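Local structure of 4-oxalocrotonase tautomerase isozyme (Methylibium petroleiphilum, 4FDX) at residues N6-G10 and E44-F50. The protein is a small enzyme of the tautomerase family, in the MIF clan, and assembles from six copies of one short chain. Residues are numbered along the deposited sequence.
Sequences NLLEG and ELGVEHF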
ATOM      1  N   ASN B   6      -2.444   2.189   9.039  1.00 13.71           N
ATOM      2  CA  ASN B   6      -3.360   3.275   8.600  1.00 13.92           C
ATOM      3  C   ASN B   6      -4.297   3.544   9.784  1.00 15.60           C
ATOM      4  O   ASN B   6      -4.939   2.590  10.301  1.00 17.35           O
ATOM      5  CB  ASN B   6      -4.152   2.768   7.382  1.00 16.80           C
ATOM      6  CG  ASN B   6      -3.246   2.287   6.236  1.00 20.33           C
ATOM      7  OD1 ASN B   6      -2.763   3.062   5.444  1.00 23.05           O
ATOM      8  ND2 ASN B   6      -2.978   0.975   6.184  1.00 20.84           N
ATOM      9  N   LEU B   7      -4.311   4.810  10.207  1.00 14.82           N
ATOM     10  CA  LEU B   7      -5.012   5.284  11.415  1.00 17.95           C
ATOM     11  C   LEU B   7      -5.791   6.458  10.998  1.00 17.89           C
ATOM     12  O   LEU B   7      -5.281   7.261  10.224  1.00 18.00           O
ATOM     13  CB  LEU B   7      -4.042   5.956  12.495  1.00 24.62           C
ATOM     14  CG  LEU B   7      -2.917   5.190  13.107  1.00 36.14           C
ATOM     15  CD1 LEU B   7      -2.295   5.978  14.226  1.00 34.55           C
ATOM     16  CD2 LEU B   7      -3.599   3.988  13.727  1.00 40.63           C
ATOM     17  N   LEU B   8      -6.962   6.678  11.624  1.00 19.68           N
ATOM     18  CA  LEU B   8      -7.571   8.025  11.545  1.00 18.86           C
ATOM     19  C   LEU B   8      -6.711   9.112  12.219  1.00 17.44           C
ATOM     20  O   LEU B   8      -6.025   8.820  13.226  1.00 21.44           O
ATOM     21  CB  LEU B   8      -8.952   8.073  12.223  1.00 23.24           C
ATOM     22  CG  LEU B   8     -10.020   7.277  11.587  1.00 22.64           C
ATOM     23  CD1 LEU B   8     -11.280   7.352  12.472  1.00 25.89           C
ATOM     24  CD2 LEU B   8     -10.327   7.958  10.268  1.00 23.97           C
ATOM     25  N   GLU B   9      -6.725  10.321  11.674  1.00 19.20           N
ATOM     26  CA  GLU B   9      -6.053  11.579  12.192  1.00 21.89           C
ATOM     27  C   GLU B   9      -6.424  11.846  13.610  1.00 24.69           C
ATOM     28  O   GLU B   9      -7.483  11.430  14.077  1.00 25.50           O
ATOM     29  CB  GLU B   9      -6.433  12.840  11.409  1.00 25.44           C
ATOM     30  CG  GLU B   9      -5.785  12.963  10.043  1.00 33.79           C
ATOM     31  CD  GLU B   9      -6.127  14.223   9.302  1.00 39.51           C
ATOM     32  OE1 GLU B   9      -7.051  14.936   9.722  1.00 32.49           O
ATOM     33  OE2 GLU B   9      -5.445  14.497   8.277  1.00 42.68           O
ATOM     34  N   GLY B  10      -5.526  12.577  14.284  1.00 30.20           N
ATOM     35  CA  GLY B  10      -5.910  13.135  15.583  1.00 31.05           C
ATOM     36  C   GLY B  10      -5.247  12.573  16.804  1.00 31.86           C
ATOM     37  O   GLY B  10      -5.345  13.204  17.852  1.00 30.37           O
ATOM     38  N   GLU B  44      -1.746   8.527   8.249  1.00 16.69           N
ATOM     39  CA  GLU B  44      -2.964   9.086   8.883  1.00 18.10           C
ATOM     40  C   GLU B  44      -3.992   9.439   7.903  1.00 17.54           C
ATOM     41  O   GLU B  44      -3.698   9.999   6.830  1.00 21.75           O
ATOM     42  CB  GLU B  44      -2.646  10.380   9.641  1.00 21.88           C
ATOM     43  CG  GLU B  44      -1.773  10.204  10.832  1.00 21.87           C
ATOM     44  CD  GLU B  44      -1.749  11.509  11.631  1.00 24.56           C
ATOM     45  OE1 GLU B  44      -1.315  12.532  10.978  1.00 27.53           O
ATOM     46  OE2 GLU B  44      -2.180  11.402  12.801  1.00 26.88           O
ATOM     47  N   LEU B  45      -5.206   9.049   8.197  1.00 16.80           N
ATOM     48  CA  LEU B  45      -6.317   9.300   7.326  1.00 18.58           C
ATOM     49  C   LEU B  45      -7.217  10.393   7.876  1.00 19.08           C
ATOM     50  O   LEU B  45      -7.678  10.347   8.981  1.00 18.81           O
ATOM     51  CB  LEU B  45      -7.199   8.060   7.248  1.00 20.59           C
ATOM     52  CG  LEU B  45      -6.538   6.811   6.643  1.00 22.87           C
ATOM     53  CD1 LEU B  45      -7.326   5.567   7.062  1.00 26.83           C
ATOM     54  CD2 LEU B  45      -6.366   6.948   5.174  1.00 27.98           C
ATOM     55  N   GLY B  46      -7.488  11.338   7.018  1.00 18.61           N
ATOM     56  CA  GLY B  46      -8.496  12.347   7.372  1.00 21.24           C
ATOM     57  C   GLY B  46      -9.851  11.706   7.417  1.00 22.87           C
ATOM     58  O   GLY B  46     -10.089  10.690   6.740  1.00 18.46           O
ATOM     59  N   VAL B  47     -10.734  12.272   8.229  1.00 21.46           N
ATOM     60  CA  VAL B  47     -12.058  11.695   8.457  1.00 24.33           C
ATOM     61  C   VAL B  47     -12.871  11.692   7.165  1.00 20.25           C
ATOM     62  O   VAL B  47     -13.785  10.841   7.049  1.00 22.54           O
ATOM     63  CB  VAL B  47     -12.900  12.334   9.609  1.00 29.27           C
ATOM     64  CG1 VAL B  47     -12.476  11.788  10.984  1.00 30.18           C
ATOM     65  CG2 VAL B  47     -12.906  13.835   9.503  1.00 27.86           C
ATOM     66  N   GLU B  48     -12.578  12.568   6.186  1.00 21.39           N
ATOM     67  CA  GLU B  48     -13.203  12.478   4.926  1.00 22.06           C
ATOM     68  C   GLU B  48     -12.643  11.368   3.952  1.00 15.38           C
ATOM     69  O   GLU B  48     -13.133  11.131   2.859  1.00 18.13           O
ATOM     70  CB  GLU B  48     -13.121  13.900   4.338  1.00 32.18           C
ATOM     71  CG  GLU B  48     -11.697  14.454   4.014  1.00 31.60           C
ATOM     72  CD  GLU B  48     -10.625  14.749   5.110  1.00 26.68           C
ATOM     73  OE1 GLU B  48     -10.764  14.539   6.318  1.00 34.40           O
ATOM     74  OE2 GLU B  48      -9.555  15.298   4.702  1.00 45.78           O
ATOM     75  N   HIS B  49     -11.619  10.680   4.422  1.00 16.16           N
ATOM     76  CA  HIS B  49     -10.812   9.745   3.642  1.00 13.69           C
ATOM     77  C   HIS B  49     -10.838   8.338   4.154  1.00 14.56           C
ATOM     78  O   HIS B  49     -10.030   7.497   3.733  1.00 14.53           O
ATOM     79  CB  HIS B  49      -9.378  10.259   3.564  1.00 13.77           C
ATOM     80  CG  HIS B  49      -9.216  11.452   2.681  1.00 14.63           C
ATOM     81  ND1 HIS B  49      -8.080  12.230   2.756  1.00 18.63           N
ATOM     82  CD2 HIS B  49     -10.077  12.036   1.751  1.00 17.84           C
ATOM     83  CE1 HIS B  49      -8.215  13.249   1.822  1.00 20.54           C
ATOM     84  NE2 HIS B  49      -9.462  13.149   1.265  1.00 22.25           N
ATOM     85  N   PHE B  50     -11.804   8.027   5.023  1.00 13.90           N
ATOM     86  CA  PHE B  50     -11.983   6.671   5.464  1.00 14.50           C
ATOM     87  C   PHE B  50     -13.454   6.374   5.544  1.00 15.15           C
ATOM     88  O   PHE B  50     -14.205   7.201   6.083  1.00 16.17           O
ATOM     89  CB  PHE B  50     -11.322   6.436   6.852  1.00 14.72           C
ATOM     90  CG  PHE B  50     -11.583   5.043   7.348  1.00 16.66           C
ATOM     91  CD1 PHE B  50     -11.045   3.897   6.692  1.00 19.17           C
ATOM     92  CD2 PHE B  50     -12.439   4.857   8.392  1.00 19.90           C
ATOM     93  CE1 PHE B  50     -11.334   2.602   7.217  1.00 18.90           C
ATOM     94  CE2 PHE B  50     -12.712   3.619   8.928  1.00 18.12           C
ATOM     95  CZ  PHE B  50     -12.224   2.476   8.287  1.00 19.20           C
TER
HETATM   96  O   HOH W   1      -3.532   9.871  14.354  1.00 23.88           O
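The ends of strands 2-8 and 39-45 run parallel here, with L7 beside E44 and L8 beside L45. L45 sits between two backbone hydrogen bonds: its N donates to L7 O (2.7 Å), and its O accepts from E9 N (2.9 Å). Past L45 the chain leaves the parallel pair and turns, with a hydrogen bond from H49 N to G46 O (2.8 Å). This brings F50 back to L8. L8 CD2 packs on F50 CB (3.9 Å), L45 CB (4.3 Å) and V47 CG1 (4.4 Å). On the sheet face of L7 and E44, a water donates to L8 O (2.9 Å) and E44 OE2 (2.6 Å), and E44 also forms a salt bridge with K16. N6 and F50 each pair antiparallel with a strand of a different neighbouring subunit, so the sheet runs on across both interfaces; N6 ND2 also hydrogen-bonds to I2 O of its neighbour. Helix 13-31 links the two parallel strands. This is the beta-alpha-beta unit of the tautomerase fold, here leading into the hairpin of strands 50-52 and 55-56.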